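Long-range contacts in cellobiose 2-epimerase (Ruminococcus albus, PDB 3VW5), which catalyses the reversible 2-epimerization of cellobiose to 4-O-beta-D-glucosyl-D-mannose, probably working directly on the unmodified sugar: residues His50-Trp55 and Cys371-Gly376; Ile112-Tyr117 and Leu185-Thr190; Thr221-Val226 and Gly242-Ala247; Glu308-Phe313 and Gly376-Glu381. The protein carries 2 engineered substitutions. All coordinates share one frame; numbering follows the deposited sequence.

Interaction 1. Residues His50-Trp55 and Cys371-Gly376; sequences HSRILW and CPYHNG
Arg52 NH1 donates to Cys371 SG across 3.5 Å, a nearly straight bond with an N-H...S angle of 166° and the sulphur close to the guanidinium plane. The contact lies in the (alpha/alpha)6 barrel, where the helix 47-64 meets the turn that leads into the last helix, 373-385, with Pro372 at its N-cap position. Arg52 does most of the touching. Its CG lies beside the backbone N (chi1 -70°) and the chain runs extended to NE, which lays the aliphatic part along Tyr373: Arg52 CB is 3.5 Å from Tyr373 CB, and further out Arg52 NE comes to 3.4 Å from Tyr373 CD2. That ring carbon sits over one face of the guanidinium, toward its rim, with the two planes 30° apart. An alanine in place of Arg52 would probably leave Cys371 SG without its donor and open a gap along the Tyr373 ring. On its other flank Tyr373 points an edge at the face of Trp55, a T-shaped pair with centroids 5.8 Å apart. Trp55 also stacks on Tyr117, so Tyr373 belongs to a larger aromatic group drawn from neighbouring inner helices. The polar ends are held from elsewhere: Tyr373 OH bonds to Glu187 and His374 ND1 to Glu308, which ties the start of the last helix to two more helices. On the outer side Trp18 of helix 2-19 touches both Ile53 and Pro372, and these two meet directly, Ile53 CG1 lying 3.7 Å from Pro372 CD.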
loop_
_atom_site.group_PDB
_atom_site.type_symbol
_atom_site.label_atom_id
_atom_site.label_comp_id
_atom_site.label_asym_id
_atom_site.label_seq_id
_atom_site.Cartn_x
_atom_site.Cartn_y
_atom_site.Cartn_z
ATOM N N HIS A 50 -0.929 3.010 11.400
ATOM C CA HIS A 50 -2.292 3.276 11.823
ATOM C C HIS A 50 -3.221 3.610 10.671
ATOM O O HIS A 50 -4.383 3.204 10.667
ATOM C CB HIS A 50 -2.331 4.340 12.907
ATOM C CG HIS A 50 -1.967 3.807 14.254
ATOM N ND1 HIS A 50 -0.671 3.488 14.599
ATOM C CD2 HIS A 50 -2.734 3.480 15.322
ATOM C CE1 HIS A 50 -0.653 3.014 15.831
ATOM N NE2 HIS A 50 -1.891 2.997 16.292
ATOM N N SER A 51 -2.726 4.322 9.675
ATOM C CA SER A 51 -3.576 4.582 8.535
ATOM C C SER A 51 -3.913 3.286 7.824
ATOM O O SER A 51 -5.034 3.098 7.371
ATOM C CB SER A 51 -2.925 5.585 7.597
ATOM O OG SER A 51 -2.775 6.816 8.265
ATOM N N ARG A 52 -2.941 2.381 7.739
ATOM C CA ARG A 52 -3.164 1.106 7.059
ATOM C C ARG A 52 -4.137 0.200 7.820
ATOM O O ARG A 52 -4.979 -0.489 7.217
ATOM C CB ARG A 52 -1.842 0.416 6.771
ATOM C CG ARG A 52 -1.056 1.125 5.704
ATOM C CD ARG A 52 0.395 0.691 5.643
ATOM N NE ARG A 52 1.006 1.053 4.371
ATOM C CZ ARG A 52 2.195 0.620 3.952
ATOM N NH1 ARG A 52 2.922 -0.202 4.703
ATOM N NH2 ARG A 52 2.653 1.007 2.773
ATOM N N ILE A 53 -4.030 0.220 9.143
ATOM C CA ILE A 53 -5.004 -0.468 9.971
ATOM C C ILE A 53 -6.396 0.150 9.756
ATOM O O ILE A 53 -7.364 -0.571 9.476
ATOM C CB ILE A 53 -4.587 -0.468 11.438
ATOM C CG1 ILE A 53 -3.312 -1.286 11.586
ATOM C CG2 ILE A 53 -5.688 -1.049 12.335
ATOM C CD1 ILE A 53 -2.590 -1.095 12.919
ATOM N N LEU A 54 -6.481 1.482 9.843
ATOM C CA LEU A 54 -7.737 2.205 9.575
ATOM C C LEU A 54 -8.297 1.817 8.214
ATOM O O LEU A 54 -9.468 1.449 8.092
ATOM C CB LEU A 54 -7.558 3.723 9.676
ATOM C CG LEU A 54 -8.804 4.572 9.364
ATOM C CD1 LEU A 54 -10.051 4.052 10.072
ATOM C CD2 LEU A 54 -8.611 6.055 9.662
ATOM N N TRP A 55 -7.460 1.860 7.184
ATOM C CA TRP A 55 -7.931 1.437 5.877
ATOM C C TRP A 55 -8.460 0.005 5.921
ATOM O O TRP A 55 -9.484 -0.317 5.322
ATOM C CB TRP A 55 -6.848 1.566 4.789
ATOM C CG TRP A 55 -7.402 1.088 3.468
ATOM C CD1 TRP A 55 -8.050 1.837 2.532
ATOM C CD2 TRP A 55 -7.425 -0.266 2.980
ATOM N NE1 TRP A 55 -8.445 1.048 1.481
ATOM C CE2 TRP A 55 -8.081 -0.249 1.732
ATOM C CE3 TRP A 55 -6.942 -1.488 3.470
ATOM C CZ2 TRP A 55 -8.278 -1.404 0.977
ATOM C CZ3 TRP A 55 -7.142 -2.634 2.714
ATOM C CH2 TRP A 55 -7.799 -2.585 1.490
ATOM N N CYS A 371 1.963 -4.325 8.224
ATOM C CA CYS A 371 0.603 -4.078 8.723
ATOM C C CYS A 371 -0.396 -5.018 8.031
ATOM O O CYS A 371 0.018 -5.901 7.287
ATOM C CB CYS A 371 0.207 -2.613 8.467
ATOM S SG CYS A 371 1.418 -1.671 7.492
ATOM N N PRO A 372 -1.717 -4.835 8.274
ATOM C CA PRO A 372 -2.684 -5.738 7.628
ATOM C C PRO A 372 -3.140 -5.287 6.249
ATOM O O PRO A 372 -4.017 -5.910 5.672
ATOM C CB PRO A 372 -3.876 -5.730 8.597
ATOM C CG PRO A 372 -3.809 -4.435 9.258
ATOM C CD PRO A 372 -2.355 -4.003 9.311
ATOM N N TYR A 373 -2.543 -4.228 5.726
ATOM C CA TYR A 373 -3.052 -3.578 4.526
ATOM C C TYR A 373 -2.818 -4.374 3.234
ATOM O O TYR A 373 -3.778 -4.735 2.543
ATOM C CB TYR A 373 -2.521 -2.140 4.470
ATOM C CG TYR A 373 -2.151 -1.581 3.111
ATOM C CD1 TYR A 373 -3.126 -1.225 2.184
ATOM C CD2 TYR A 373 -0.816 -1.342 2.781
ATOM C CE1 TYR A 373 -2.773 -0.684 0.956
ATOM C CE2 TYR A 373 -0.458 -0.805 1.560
ATOM C CZ TYR A 373 -1.432 -0.480 0.649
ATOM O OH TYR A 373 -1.075 0.059 -0.570
ATOM N N HIS A 374 -1.564 -4.685 2.923
ATOM C CA HIS A 374 -1.277 -5.462 1.716
ATOM C C HIS A 374 -1.973 -6.829 1.679
ATOM O O HIS A 374 -2.602 -7.192 0.668
ATOM C CB HIS A 374 0.235 -5.622 1.497
ATOM C CG HIS A 374 0.907 -4.390 0.970
ATOM N ND1 HIS A 374 0.707 -3.926 -0.316
ATOM C CD2 HIS A 374 1.786 -3.535 1.548
ATOM C CE1 HIS A 374 1.434 -2.837 -0.504
ATOM N NE2 HIS A 374 2.101 -2.582 0.609
ATOM N N ASN A 375 -1.854 -7.602 2.757
ATOM C CA ASN A 375 -2.411 -8.953 2.731
ATOM C C ASN A 375 -3.928 -8.953 2.945
ATOM O O ASN A 375 -4.660 -9.757 2.327
ATOM C CB ASN A 375 -1.673 -9.908 3.686
ATOM C CG ASN A 375 -1.623 -9.386 5.094
ATOM O OD1 ASN A 375 -2.151 -8.312 5.383
ATOM N ND2 ASN A 375 -0.996 -10.141 5.988
ATOM N N GLY A 376 -4.389 -8.037 3.804
ATOM C CA GLY A 376 -5.803 -7.703 3.913
ATOM C C GLY A 376 -6.429 -7.316 2.579
ATOM O O GLY A 376 -7.460 -7.868 2.169
#

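Interaction 2. Residues Ile112-Tyr117 and Leu185-Thr190; sequences IAFAIY and LIEAYT
Glu187 lies flat over one face of the Tyr117 ring, its carboxylate plane within 4° of the ring plane. The overlap begins before the charged end: Glu187 CG stands 3.7 Å from the centroid of the Tyr117 ring, near the ring normal, and makes a CH-pi contact. Since CG is anti to the backbone N (chi1 -175°) and the chain continues extended, the side chain is carried across the ring, with Glu187 CD reaching 3.6 Å from Tyr117 CE2. The same carboxylate meets Phe114 quite differently. There Glu187 OE2 sits over a face, 3.6 Å from Phe114 CZ, with the two planes steeply inclined. Both oxygens have partners beyond this pair of segments, OE1 in Arg377 and Tyr373, OE2 in His184. The two helices, 109-126 and 179-196, are neighbouring inner helices of the (alpha/alpha)6 barrel; they run in the same general direction, 27° apart, and their axes approach to 7.9 Å. Such a close approach goes with small residues between them. Ala188 CB fits against the other helix, 3.9 Å from Ile116 CG2 and just as far from Tyr117 CB. One turn back, Ala113 CB meets Leu185 CD2 at 3.6 Å. Away from Glu187 the packing turns toward the outer helix 129-145: Ile116 CD1 comes up to the edge of the Tyr189 ring, 4.2 Å from CE2, while the hydroxyl of Tyr189 reaches Glu143.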
loop_
_atom_site.group_PDB
_atom_site.type_symbol
_atom_site.label_atom_id
_atom_site.label_comp_id
_atom_site.label_asym_id
_atom_site.label_seq_id
_atom_site.Cartn_x
_atom_site.Cartn_y
_atom_site.Cartn_z
ATOM N N ILE A 112 1.278 11.141 4.159
ATOM C CA ILE A 112 0.038 11.928 4.062
ATOM C C ILE A 112 -0.978 11.362 3.062
ATOM O O ILE A 112 -2.189 11.409 3.306
ATOM C CB ILE A 112 0.295 13.397 3.703
ATOM C CG1 ILE A 112 1.288 14.028 4.686
ATOM C CG2 ILE A 112 -1.027 14.154 3.672
ATOM C CD1 ILE A 112 2.087 15.196 4.112
ATOM N N ALA A 113 -0.497 10.849 1.932
ATOM C CA ALA A 113 -1.385 10.247 0.953
ATOM C C ALA A 113 -2.144 9.093 1.608
ATOM O O ALA A 113 -3.329 8.901 1.368
ATOM C CB ALA A 113 -0.601 9.755 -0.262
ATOM N N PHE A 114 -1.450 8.324 2.438
ATOM C CA PHE A 114 -2.053 7.143 3.025
ATOM C C PHE A 114 -3.154 7.509 4.006
ATOM O O PHE A 114 -4.234 6.917 3.982
ATOM C CB PHE A 114 -1.007 6.268 3.703
ATOM C CG PHE A 114 -0.751 5.008 2.984
ATOM C CD1 PHE A 114 -1.708 4.003 2.986
ATOM C CD2 PHE A 114 0.440 4.824 2.268
ATOM C CE1 PHE A 114 -1.487 2.820 2.287
ATOM C CE2 PHE A 114 0.684 3.643 1.570
ATOM C CZ PHE A 114 -0.285 2.639 1.577
ATOM N N ALA A 115 -2.862 8.474 4.876
ATOM C CA ALA A 115 -3.889 9.069 5.731
ATOM C C ALA A 115 -5.157 9.397 4.918
ATOM O O ALA A 115 -6.265 9.028 5.307
ATOM C CB ALA A 115 -3.345 10.305 6.436
ATOM N N ILE A 116 -4.989 10.071 3.783
ATOM C CA ILE A 116 -6.124 10.353 2.906
ATOM C C ILE A 116 -6.859 9.089 2.456
ATOM O O ILE A 116 -8.084 9.038 2.470
ATOM C CB ILE A 116 -5.678 11.153 1.673
ATOM C CG1 ILE A 116 -5.248 12.549 2.093
ATOM C CG2 ILE A 116 -6.780 11.217 0.619
ATOM C CD1 ILE A 116 -4.325 13.193 1.088
ATOM N N TYR A 117 -6.099 8.076 2.048
ATOM C CA TYR A 117 -6.641 6.803 1.584
ATOM C C TYR A 117 -7.519 6.143 2.658
ATOM O O TYR A 117 -8.643 5.715 2.383
ATOM C CB TYR A 117 -5.477 5.905 1.197
ATOM C CG TYR A 117 -5.835 4.595 0.543
ATOM C CD1 TYR A 117 -6.836 4.513 -0.402
ATOM C CD2 TYR A 117 -5.130 3.436 0.853
ATOM C CE1 TYR A 117 -7.144 3.308 -1.018
ATOM C CE2 TYR A 117 -5.427 2.226 0.247
ATOM C CZ TYR A 117 -6.427 2.165 -0.692
ATOM O OH TYR A 117 -6.718 0.960 -1.289
ATOM N N LEU A 185 -0.148 8.429 -4.104
ATOM C CA LEU A 185 -1.074 9.534 -4.379
ATOM C C LEU A 185 -2.206 9.056 -5.298
ATOM O O LEU A 185 -3.381 9.312 -5.029
ATOM C CB LEU A 185 -0.357 10.751 -4.967
ATOM C CG LEU A 185 0.535 11.546 -4.005
ATOM C CD1 LEU A 185 1.350 12.573 -4.770
ATOM C CD2 LEU A 185 -0.255 12.225 -2.881
ATOM N N ILE A 186 -1.868 8.346 -6.367
ATOM C CA ILE A 186 -2.920 7.776 -7.202
ATOM C C ILE A 186 -3.907 6.982 -6.338
ATOM O O ILE A 186 -5.108 7.184 -6.401
ATOM C CB ILE A 186 -2.331 6.910 -8.337
ATOM C CG1 ILE A 186 -1.709 7.802 -9.419
ATOM C CG2 ILE A 186 -3.377 5.994 -8.924
ATOM C CD1 ILE A 186 -0.640 7.121 -10.253
ATOM N N GLU A 187 -3.376 6.101 -5.503
ATOM C CA GLU A 187 -4.172 5.203 -4.689
ATOM C C GLU A 187 -5.138 5.968 -3.775
ATOM O O GLU A 187 -6.329 5.653 -3.720
ATOM C CB GLU A 187 -3.220 4.349 -3.861
ATOM C CG GLU A 187 -3.837 3.261 -3.022
ATOM C CD GLU A 187 -2.791 2.646 -2.108
ATOM O OE1 GLU A 187 -2.572 1.405 -2.154
ATOM O OE2 GLU A 187 -2.161 3.421 -1.347
ATOM N N ALA A 188 -4.613 6.965 -3.064
ATOM C CA ALA A 188 -5.408 7.815 -2.164
ATOM C C ALA A 188 -6.459 8.647 -2.897
ATOM O O ALA A 188 -7.624 8.648 -2.515
ATOM C CB ALA A 188 -4.501 8.730 -1.302
ATOM N N TYR A 189 -6.038 9.365 -3.937
ATOM C CA TYR A 189 -6.938 10.259 -4.665
ATOM C C TYR A 189 -8.048 9.485 -5.349
ATOM O O TYR A 189 -9.183 9.954 -5.425
ATOM C CB TYR A 189 -6.185 11.121 -5.682
ATOM C CG TYR A 189 -5.365 12.211 -5.051
ATOM C CD1 TYR A 189 -4.883 13.274 -5.808
ATOM C CD2 TYR A 189 -5.071 12.185 -3.691
ATOM C CE1 TYR A 189 -4.124 14.282 -5.233
ATOM C CE2 TYR A 189 -4.318 13.191 -3.095
ATOM C CZ TYR A 189 -3.839 14.235 -3.875
ATOM O OH TYR A 189 -3.078 15.238 -3.295
ATOM N N THR A 190 -7.717 8.299 -5.850
ATOM C CA THR A 190 -8.735 7.395 -6.363
ATOM C C THR A 190 -9.827 7.195 -5.318
ATOM O O THR A 190 -11.006 7.234 -5.642
ATOM C CB THR A 190 -8.154 6.024 -6.755
ATOM O OG1 THR A 190 -7.182 6.201 -7.782
ATOM C CG2 THR A 190 -9.255 5.103 -7.271
#

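Interaction 3. Residues Thr221-Val226 and Gly242-Ala247; sequences TNALKV and GHDIEA
Leu224 holds CG beside its backbone N (chi1 -60°) and continues extended to CD1, while Asp244 turns its carboxylate over to the strand with chi1 at -90°; the two side chains therefore lie side by side, pointing opposite ways. Leucine carbon runs alongside one carboxylate oxygen: Asp244 OD2 is 3.3 Å from Leu224 CB and remains close to CG and CD1. At the far end Leu224 CD1 reaches Ala247 CB at 3.7 Å, one helical turn on, which is the purely apolar part of the contact. The other oxygen, OD1, collects the polar partners. Leu224 N gives it a weak hydrogen bond of 3.5 Å, while a firmer partner is His239 NE2, on the strand 238-240 that leads into the helix. A water also donates to Asp244 OD1, at 2.9 Å, and with its other hydrogen serves Asn222 O at 2.6 Å, so the carboxylate and the strand backbone are joined through solvent as well as directly. A second water lies between Asp244 OD2 and Leu224 O, within hydrogen-bonding distance of both. Just before Leu224, Asn222 takes a left-handed backbone conformation and, with Ala223, pairs with Thr218 in a G1 beta bulge. After helix 199-216 the chain makes an antiparallel hairpin, 217-218 with 223-228, before it enters helix 241-258. Here the hairpin lies against the first turns of that inner helix, one of the strand-bearing connections at one end of this (alpha/alpha)6 barrel.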
loop_
_atom_site.group_PDB
_atom_site.type_symbol
_atom_site.label_atom_id
_atom_site.label_comp_id
_atom_site.label_asym_id
_atom_site.label_seq_id
_atom_site.Cartn_x
_atom_site.Cartn_y
_atom_site.Cartn_z
ATOM N N THR A 221 10.770 -1.577 -22.455
ATOM C CA THR A 221 11.145 -2.552 -21.447
ATOM C C THR A 221 9.921 -3.035 -20.673
ATOM O O THR A 221 9.903 -4.138 -20.134
ATOM C CB THR A 221 12.149 -1.921 -20.480
ATOM O OG1 THR A 221 13.467 -2.080 -21.012
ATOM C CG2 THR A 221 12.091 -2.586 -19.138
ATOM N N ASN A 222 8.903 -2.180 -20.650
ATOM C CA ASN A 222 7.696 -2.373 -19.856
ATOM C C ASN A 222 7.945 -2.321 -18.359
ATOM O O ASN A 222 7.117 -2.800 -17.591
ATOM C CB ASN A 222 6.984 -3.677 -20.221
ATOM C CG ASN A 222 6.897 -3.894 -21.714
ATOM O OD1 ASN A 222 7.495 -4.832 -22.248
ATOM N ND2 ASN A 222 6.157 -3.029 -22.399
ATOM N N ALA A 223 9.075 -1.753 -17.947
ATOM C CA ALA A 223 9.364 -1.559 -16.527
ATOM C C ALA A 223 8.913 -0.177 -16.040
ATOM O O ALA A 223 8.704 0.739 -16.839
ATOM C CB ALA A 223 10.834 -1.737 -16.261
ATOM N N LEU A 224 8.768 -0.037 -14.725
ATOM C CA LEU A 224 8.586 1.263 -14.101
ATOM C C LEU A 224 9.894 1.695 -13.485
ATOM O O LEU A 224 10.540 0.909 -12.782
ATOM C CB LEU A 224 7.546 1.178 -12.991
ATOM C CG LEU A 224 6.155 0.735 -13.426
ATOM C CD1 LEU A 224 5.239 0.668 -12.222
ATOM C CD2 LEU A 224 5.619 1.696 -14.469
ATOM N N LYS A 225 10.300 2.934 -13.735
ATOM C CA LYS A 225 11.468 3.466 -13.049
ATOM C C LYS A 225 11.103 3.708 -11.580
ATOM O O LYS A 225 9.928 3.903 -11.248
ATOM C CB LYS A 225 11.945 4.745 -13.720
ATOM C CG LYS A 225 12.400 4.559 -15.151
ATOM C CD LYS A 225 12.598 5.909 -15.827
ATOM C CE LYS A 225 12.436 5.817 -17.340
ATOM N NZ LYS A 225 11.016 5.606 -17.774
ATOM N N VAL A 226 12.099 3.716 -10.699
ATOM C CA VAL A 226 11.819 3.771 -9.262
ATOM C C VAL A 226 12.223 5.095 -8.605
ATOM O O VAL A 226 11.430 5.693 -7.890
ATOM C CB VAL A 226 12.467 2.582 -8.503
ATOM C CG1 VAL A 226 12.168 2.658 -7.015
ATOM C CG2 VAL A 226 11.997 1.252 -9.087
ATOM N N GLY A 242 7.490 -5.884 -7.314
ATOM C CA GLY A 242 6.325 -5.712 -6.468
ATOM C C GLY A 242 5.536 -4.467 -6.814
ATOM O O GLY A 242 4.326 -4.527 -7.045
ATOM N N HIS A 243 6.213 -3.328 -6.860
ATOM C CA HIS A 243 5.539 -2.091 -7.247
ATOM C C HIS A 243 4.981 -2.148 -8.661
ATOM O O HIS A 243 3.950 -1.559 -8.950
ATOM C CB HIS A 243 6.453 -0.893 -7.082
ATOM C CG HIS A 243 6.734 -0.554 -5.658
ATOM N ND1 HIS A 243 7.935 -0.838 -5.044
ATOM C CD2 HIS A 243 5.968 0.048 -4.716
ATOM C CE1 HIS A 243 7.901 -0.420 -3.794
ATOM N NE2 HIS A 243 6.717 0.116 -3.567
ATOM N N ASP A 244 5.654 -2.869 -9.549
ATOM C CA ASP A 244 5.184 -2.958 -10.920
ATOM C C ASP A 244 3.820 -3.608 -10.990
ATOM O O ASP A 244 2.873 -3.025 -11.515
ATOM C CB ASP A 244 6.179 -3.728 -11.783
ATOM C CG ASP A 244 7.218 -2.824 -12.413
ATOM O OD1 ASP A 244 7.604 -3.092 -13.570
ATOM O OD2 ASP A 244 7.645 -1.847 -11.756
ATOM N N ILE A 245 3.721 -4.817 -10.450
ATOM C CA ILE A 245 2.477 -5.572 -10.486
ATOM C C ILE A 245 1.365 -4.882 -9.672
ATOM O O ILE A 245 0.196 -4.956 -10.028
ATOM C CB ILE A 245 2.690 -7.061 -10.049
ATOM C CG1 ILE A 245 1.512 -7.933 -10.502
ATOM C CG2 ILE A 245 2.913 -7.160 -8.549
ATOM C CD1 ILE A 245 1.108 -7.715 -11.955
ATOM N N GLU A 246 1.734 -4.205 -8.596
ATOM C CA GLU A 246 0.775 -3.430 -7.813
ATOM C C GLU A 246 0.234 -2.229 -8.599
ATOM O O GLU A 246 -0.977 -1.973 -8.633
ATOM C CB GLU A 246 1.426 -2.933 -6.526
ATOM C CG GLU A 246 0.473 -2.251 -5.577
ATOM C CD GLU A 246 1.190 -1.610 -4.413
ATOM O OE1 GLU A 246 2.440 -1.536 -4.448
ATOM O OE2 GLU A 246 0.505 -1.183 -3.456
ATOM N N ALA A 247 1.139 -1.488 -9.227
ATOM C CA ALA A 247 0.750 -0.327 -10.013
ATOM C C ALA A 247 -0.246 -0.690 -11.110
ATOM O O ALA A 247 -1.158 0.084 -11.391
ATOM C CB ALA A 247 1.971 0.366 -10.593
HETATM O O HOH W 1 7.457 -4.798 -15.959
HETATM O O HOH W 2 10.272 -0.985 -10.540
#

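Interaction 4. Residues Glu308-Phe313 and Gly376-Glu381; sequences EAVVGF and GRMCME
Val310 and Val311 pack against Met378 in the tight part of this contact. Met378 CG is 3.7 Å from Val310 CG1, and its SD continues along the same valine, 3.8 Å from CB. Val311 presses against the root of the methionine, CG2 lying 3.8 Å from Met378 CA. The packing thins toward Glu381, which is partly exposed: its CB stands 4.1 Å from Val311 CG2, and its carboxylate turns to Arg253 and Arg385 instead.

At the other end the contact is buried but polar. Arg377 NH2 donates to Glu308 OE2 over 3.0 Å, at an N-H...O angle of 157°, in a salt bridge whose two planes are almost perpendicular; the oxygen lies near the guanidinium plane but is met from above the carboxylate. A bend in the arginine chain (chi3 59°) brings NH2 there, where Glu246 also binds it, while NH1 goes to Glu187. Glu308 has further duties, bonding to His374 ND1 and accepting from Trp249 NE1. An alanine here would probably leave His374 and Trp249 without that partner and the Arg377 charge less fully balanced. The helix segments run 28° from parallel with axes 9.1 Å apart, as neighbouring inner helices of an (alpha/alpha)6 barrel do: valines and methionine form the wall between them, and the charged network faces the middle of the barrel.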
loop_
_atom_site.group_PDB
_atom_site.type_symbol
_atom_site.label_atom_id
_atom_site.label_comp_id
_atom_site.label_asym_id
_atom_site.label_seq_id
_atom_site.Cartn_x
_atom_site.Cartn_y
_atom_site.Cartn_z
ATOM N N GLU A 308 0.406 -8.535 -3.622
ATOM C CA GLU A 308 0.115 -7.681 -4.772
ATOM C C GLU A 308 0.147 -8.449 -6.092
ATOM O O GLU A 308 -0.598 -8.125 -7.019
ATOM C CB GLU A 308 1.064 -6.482 -4.834
ATOM C CG GLU A 308 0.953 -5.548 -3.637
ATOM C CD GLU A 308 -0.452 -4.993 -3.437
ATOM O OE1 GLU A 308 -1.149 -4.779 -4.448
ATOM O OE2 GLU A 308 -0.843 -4.771 -2.270
ATOM N N ALA A 309 0.997 -9.467 -6.185
ATOM C CA ALA A 309 1.041 -10.256 -7.414
ATOM C C ALA A 309 -0.267 -11.055 -7.636
ATOM O O ALA A 309 -0.722 -11.224 -8.773
ATOM C CB ALA A 309 2.255 -11.153 -7.445
ATOM N N VAL A 310 -0.877 -11.526 -6.545
ATOM C CA VAL A 310 -2.158 -12.229 -6.619
ATOM C C VAL A 310 -3.232 -11.331 -7.242
ATOM O O VAL A 310 -3.874 -11.716 -8.224
ATOM C CB VAL A 310 -2.612 -12.765 -5.246
ATOM C CG1 VAL A 310 -4.044 -13.250 -5.307
ATOM C CG2 VAL A 310 -1.717 -13.894 -4.813
ATOM N N VAL A 311 -3.411 -10.134 -6.684
ATOM C CA VAL A 311 -4.367 -9.177 -7.233
ATOM C C VAL A 311 -4.036 -8.784 -8.684
ATOM O O VAL A 311 -4.899 -8.830 -9.560
ATOM C CB VAL A 311 -4.429 -7.892 -6.407
ATOM C CG1 VAL A 311 -5.496 -6.959 -6.979
ATOM C CG2 VAL A 311 -4.711 -8.201 -4.949
ATOM N N GLY A 312 -2.792 -8.383 -8.932
ATOM C CA GLY A 312 -2.399 -7.883 -10.237
ATOM C C GLY A 312 -2.573 -8.895 -11.352
ATOM O O GLY A 312 -2.945 -8.549 -12.467
ATOM N N PHE A 313 -2.292 -10.155 -11.048
ATOM C CA PHE A 313 -2.471 -11.233 -12.008
ATOM C C PHE A 313 -3.950 -11.522 -12.311
ATOM O O PHE A 313 -4.313 -11.816 -13.458
ATOM C CB PHE A 313 -1.780 -12.501 -11.505
ATOM C CG PHE A 313 -0.292 -12.497 -11.690
ATOM C CD1 PHE A 313 0.295 -11.760 -12.718
ATOM C CD2 PHE A 313 0.528 -13.240 -10.838
ATOM C CE1 PHE A 313 1.668 -11.759 -12.899
ATOM C CE2 PHE A 313 1.901 -13.245 -11.008
ATOM C CZ PHE A 313 2.471 -12.500 -12.046
ATOM N N GLY A 376 -4.389 -8.037 3.804
ATOM C CA GLY A 376 -5.803 -7.703 3.913
ATOM C C GLY A 376 -6.429 -7.316 2.579
ATOM O O GLY A 376 -7.460 -7.868 2.169
ATOM N N ARG A 377 -5.796 -6.385 1.870
ATOM C CA ARG A 377 -6.363 -5.944 0.599
ATOM C C ARG A 377 -6.497 -7.084 -0.407
ATOM O O ARG A 377 -7.506 -7.180 -1.098
ATOM C CB ARG A 377 -5.590 -4.774 -0.000
ATOM C CG ARG A 377 -6.380 -4.059 -1.088
ATOM C CD ARG A 377 -5.748 -2.729 -1.465
ATOM N NE ARG A 377 -4.378 -2.900 -1.937
ATOM C CZ ARG A 377 -3.572 -1.905 -2.285
ATOM N NH1 ARG A 377 -3.999 -0.650 -2.237
ATOM N NH2 ARG A 377 -2.338 -2.169 -2.690
ATOM N N MET A 378 -5.495 -7.960 -0.474
ATOM C CA MET A 378 -5.546 -9.098 -1.404
ATOM C C MET A 378 -6.752 -10.003 -1.138
ATOM O O MET A 378 -7.449 -10.430 -2.061
ATOM C CB MET A 378 -4.260 -9.921 -1.335
ATOM C CG MET A 378 -4.243 -11.128 -2.252
ATOM S SD MET A 378 -3.315 -12.474 -1.499
ATOM C CE MET A 378 -4.322 -12.832 -0.056
ATOM N N CYS A 379 -6.990 -10.300 0.131
ATOM C CA CYS A 379 -8.110 -11.152 0.476
ATOM C C CYS A 379 -9.404 -10.509 -0.015
ATOM O O CYS A 379 -10.181 -11.140 -0.757
ATOM C CB CYS A 379 -8.132 -11.440 1.974
ATOM S SG CYS A 379 -6.636 -12.307 2.546
ATOM N N MET A 380 -9.601 -9.243 0.348
ATOM C CA MET A 380 -10.807 -8.520 -0.037
ATOM C C MET A 380 -10.955 -8.344 -1.534
ATOM O O MET A 380 -12.064 -8.455 -2.062
ATOM C CB MET A 380 -10.877 -7.179 0.677
ATOM C CG MET A 380 -10.827 -7.369 2.168
ATOM S SD MET A 380 -10.966 -5.873 3.134
ATOM C CE MET A 380 -9.429 -5.904 4.069
ATOM N N GLU A 381 -9.855 -8.091 -2.231
ATOM C CA GLU A 381 -9.934 -7.870 -3.667
ATOM C C GLU A 381 -10.324 -9.148 -4.386
ATOM O O GLU A 381 -11.014 -9.113 -5.408
ATOM C CB GLU A 381 -8.610 -7.328 -4.211
ATOM C CG GLU A 381 -8.423 -5.820 -4.065
ATOM C CD GLU A 381 -9.271 -4.989 -5.044
ATOM O OE1 GLU A 381 -9.579 -5.479 -6.167
ATOM O OE2 GLU A 381 -9.619 -3.833 -4.685
#

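Together the four contacts draw on all six inner helices of the barrel: 47-64, 109-126, 179-196, 241-258, 303-318 and 373-385. Interaction 1 joins the first of these to the last and so closes the ring; interactions 2 and 3 fall within the chain it spans, and interaction 4 crosses it, sharing Gly376 and helix 373-385. Interactions 1 and 2 have centres about 13 Å apart, as have 1 and 4, whereas 1 and 3 are about 22 Å apart. Polar side chains from all four meet in one buried cluster, interaction 1 joining it through Tyr373 and His374 and the others through Glu187, Glu246, Glu308 and Arg377, consistent with a shared polar centre in the barrel.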